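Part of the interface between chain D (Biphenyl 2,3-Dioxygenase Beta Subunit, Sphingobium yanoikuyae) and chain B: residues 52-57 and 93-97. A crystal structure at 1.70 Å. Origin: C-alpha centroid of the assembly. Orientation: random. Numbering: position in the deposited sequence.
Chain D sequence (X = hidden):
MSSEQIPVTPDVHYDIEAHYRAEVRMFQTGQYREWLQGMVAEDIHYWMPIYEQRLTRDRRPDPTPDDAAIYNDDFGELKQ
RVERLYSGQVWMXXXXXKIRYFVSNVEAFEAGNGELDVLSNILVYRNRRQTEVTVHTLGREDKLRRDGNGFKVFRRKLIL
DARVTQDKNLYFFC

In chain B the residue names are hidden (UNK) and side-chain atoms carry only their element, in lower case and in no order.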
# COMPACT_ATOMS: atom_id res chain seq x y z
N GLU D 52 1.36 -22.29 -12.15
CA GLU D 52 1.24 -22.44 -10.75
C GLU D 52 2.64 -22.43 -10.12
O GLU D 52 3.65 -22.63 -10.79
CB GLU D 52 0.44 -23.69 -10.43
CG GLU D 52 1.14 -24.91 -10.71
CD GLU D 52 0.30 -26.14 -10.45
OE1 GLU D 52 -0.50 -26.14 -9.49
OE2 GLU D 52 0.44 -27.07 -11.24
N GLN D 53 2.68 -22.19 -8.83
CA GLN D 53 3.91 -22.29 -8.06
C GLN D 53 4.15 -23.75 -7.68
O GLN D 53 3.32 -24.34 -7.04
CB GLN D 53 3.81 -21.45 -6.79
CG GLN D 53 3.65 -19.92 -7.01
CD GLN D 53 4.90 -19.25 -7.55
OE1 GLN D 53 5.72 -19.86 -8.24
NE2 GLN D 53 5.03 -17.97 -7.28
N ARG D 54 5.27 -24.31 -8.13
CA ARG D 54 5.60 -25.70 -7.94
C ARG D 54 6.97 -25.80 -7.31
O ARG D 54 7.86 -24.98 -7.59
CB ARG D 54 5.67 -26.40 -9.30
CG ARG D 54 4.37 -26.54 -9.99
CD ARG D 54 4.57 -27.20 -11.35
NE ARG D 54 3.31 -27.41 -12.03
CZ ARG D 54 3.23 -27.84 -13.28
NH1 ARG D 54 4.33 -28.11 -13.95
NH2 ARG D 54 2.04 -28.03 -13.85
N LEU D 55 7.18 -26.86 -6.53
CA LEU D 55 8.52 -27.22 -6.05
C LEU D 55 9.48 -27.48 -7.21
O LEU D 55 9.09 -28.00 -8.24
CB LEU D 55 8.45 -28.46 -5.16
CG LEU D 55 7.65 -28.24 -3.88
CD1 LEU D 55 7.47 -29.48 -3.06
CD2 LEU D 55 8.36 -27.18 -3.09
N THR D 56 10.74 -27.10 -7.03
CA THR D 56 11.75 -27.28 -8.05
C THR D 56 11.90 -28.78 -8.39
O THR D 56 12.23 -29.13 -9.53
CB THR D 56 13.11 -26.62 -7.61
OG1 THR D 56 13.05 -25.20 -7.82
CG2 THR D 56 14.31 -27.17 -8.39
N ARG D 57 11.63 -29.65 -7.41
CA ARG D 57 11.76 -31.11 -7.63
C ARG D 57 10.63 -31.67 -8.50
O ARG D 57 10.70 -32.82 -8.96
CB ARG D 57 11.81 -31.87 -6.30
CG ARG D 57 10.49 -31.96 -5.51
CD ARG D 57 10.61 -33.00 -4.38
NE ARG D 57 9.30 -33.41 -3.87
CZ ARG D 57 8.82 -33.08 -2.68
NH1 ARG D 57 9.52 -32.34 -1.84
NH2 ARG D 57 7.60 -33.51 -2.34
N UNK B 93 14.20 -19.63 -2.49
CA UNK B 93 14.21 -19.68 -3.94
C UNK B 93 13.78 -21.00 -4.50
O UNK B 93 14.19 -21.37 -5.61
o UNK B 93 15.30 -17.24 -6.55
o UNK B 93 14.32 -16.36 -4.76
c UNK B 93 15.60 -19.38 -4.46
c UNK B 93 15.14 -17.13 -5.30
c UNK B 93 15.97 -17.97 -4.36
N UNK B 94 12.95 -21.72 -3.75
CA UNK B 94 12.35 -22.92 -4.29
C UNK B 94 10.84 -22.68 -4.41
O UNK B 94 10.12 -22.77 -3.42
c UNK B 94 12.69 -24.12 -3.42
o UNK B 94 11.81 -25.44 -5.19
c UNK B 94 12.20 -25.44 -4.01
o UNK B 94 12.16 -26.46 -3.26
N UNK B 95 10.36 -22.38 -5.65
CA UNK B 95 11.09 -22.22 -6.91
C UNK B 95 11.66 -20.83 -7.02
O UNK B 95 11.37 -20.00 -6.21
c UNK B 95 8.75 -21.87 -7.25
c UNK B 95 8.90 -22.23 -5.82
c UNK B 95 10.01 -22.42 -7.96
N UNK B 96 12.53 -20.60 -8.01
CA UNK B 96 13.09 -19.26 -8.02
C UNK B 96 12.01 -18.14 -8.13
O UNK B 96 10.97 -18.31 -8.78
c UNK B 96 13.08 -21.45 -9.06
c UNK B 96 14.02 -19.27 -9.23
c UNK B 96 14.32 -20.70 -9.47
N UNK B 97 12.25 -17.06 -7.44
CA UNK B 97 11.40 -15.88 -7.55
C UNK B 97 11.59 -15.30 -8.97
O UNK B 97 12.53 -15.67 -9.71
o UNK B 97 13.12 -14.63 -6.48
c UNK B 97 11.76 -14.88 -6.50
O HOH W 1 12.15 -29.05 -4.57

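Position 93 carries five side-chain atoms, three carbons and two oxygens. The chain is unbranched until its third carbon, which holds both oxygens, so this is a carboxylate one methylene longer than aspartate. Its CA-to-CB bond points away from chain D, and its CB, at 7.2 Å from OG1 of Thr56(D), is as near as the side chain comes to the other stretch. The residue is Glu93(B).

Position 94 has two carbons, the second bearing two oxygens, which is the shorter carboxylate. One oxygen lies 2.7 Å from the backbone N of Thr56(D) and 2.9 Å from OG1 of the same residue; the second carboxylate oxygen of position 94 lies 2.9 Å from the O of water 1. Four side-chain atoms in this arrangement, with both oxygens placed as acceptors for N-H and water donors, identify Asp94(B). Its chi1 is t (-174°), and although CA-to-CB points sideways, the end of the side chain comes nearer to chain D.

At position 95, three carbons close a ring onto the backbone N. The peptide bond before it is cis, and CA-to-CB points toward chain D. A ring carbon sits 3.3 Å from the backbone O of Arg54(D) and 3.8 Å from OE1 of Gln53(D). The ring closure establishes Pro95(B), and that carbon is CG, with the pucker C-gamma endo.

Position 96 repeats the three-carbon ring closed onto N, here with the opposite pucker, C-gamma exo. A ring carbon, the one bonded to N, lies 3.9 Å from OG1 of Thr56(D), a loose contact; the residue is Pro96(B).

Position 97 shows one carbon followed by one oxygen and does not touch the chain D stretch, giving Ser97(B). Instead its OG donates to OE2 of Glu93(B) at 2.7 Å and its N to OE1 of Glu93(B) at 3.2 Å, a link that spans the Asp-Pro-Pro segment.

The contact buries 254 Å² in total and centres on Thr56(D), whose CA lies 5.2 Å from CA of Pro95(B). N of Thr56(D) donates to OD1 of Asp94(B) at 2.7 Å with an N-H...acceptor angle of 153°, a short and well-directed bond; the bond from OG1 of Thr56(D) to the same OD1, at 2.9 Å, is weak. The second carboxylate oxygen extends the grip by one residue, since water 1 donates to OD2 of Asp94(B) and accepts from N of Arg57(D), each at 2.9 Å. Packing completes the fit: CD2 of Leu55(D) lies 3.9 Å from OD2 of Asp94(B), while the Pro95(B) ring rests near Gln53(D) and Arg54(D). Polar anchoring thus comes from one carboxylate, reading successive backbone amides directly and through water.

Chain B 93-97: EDPPS
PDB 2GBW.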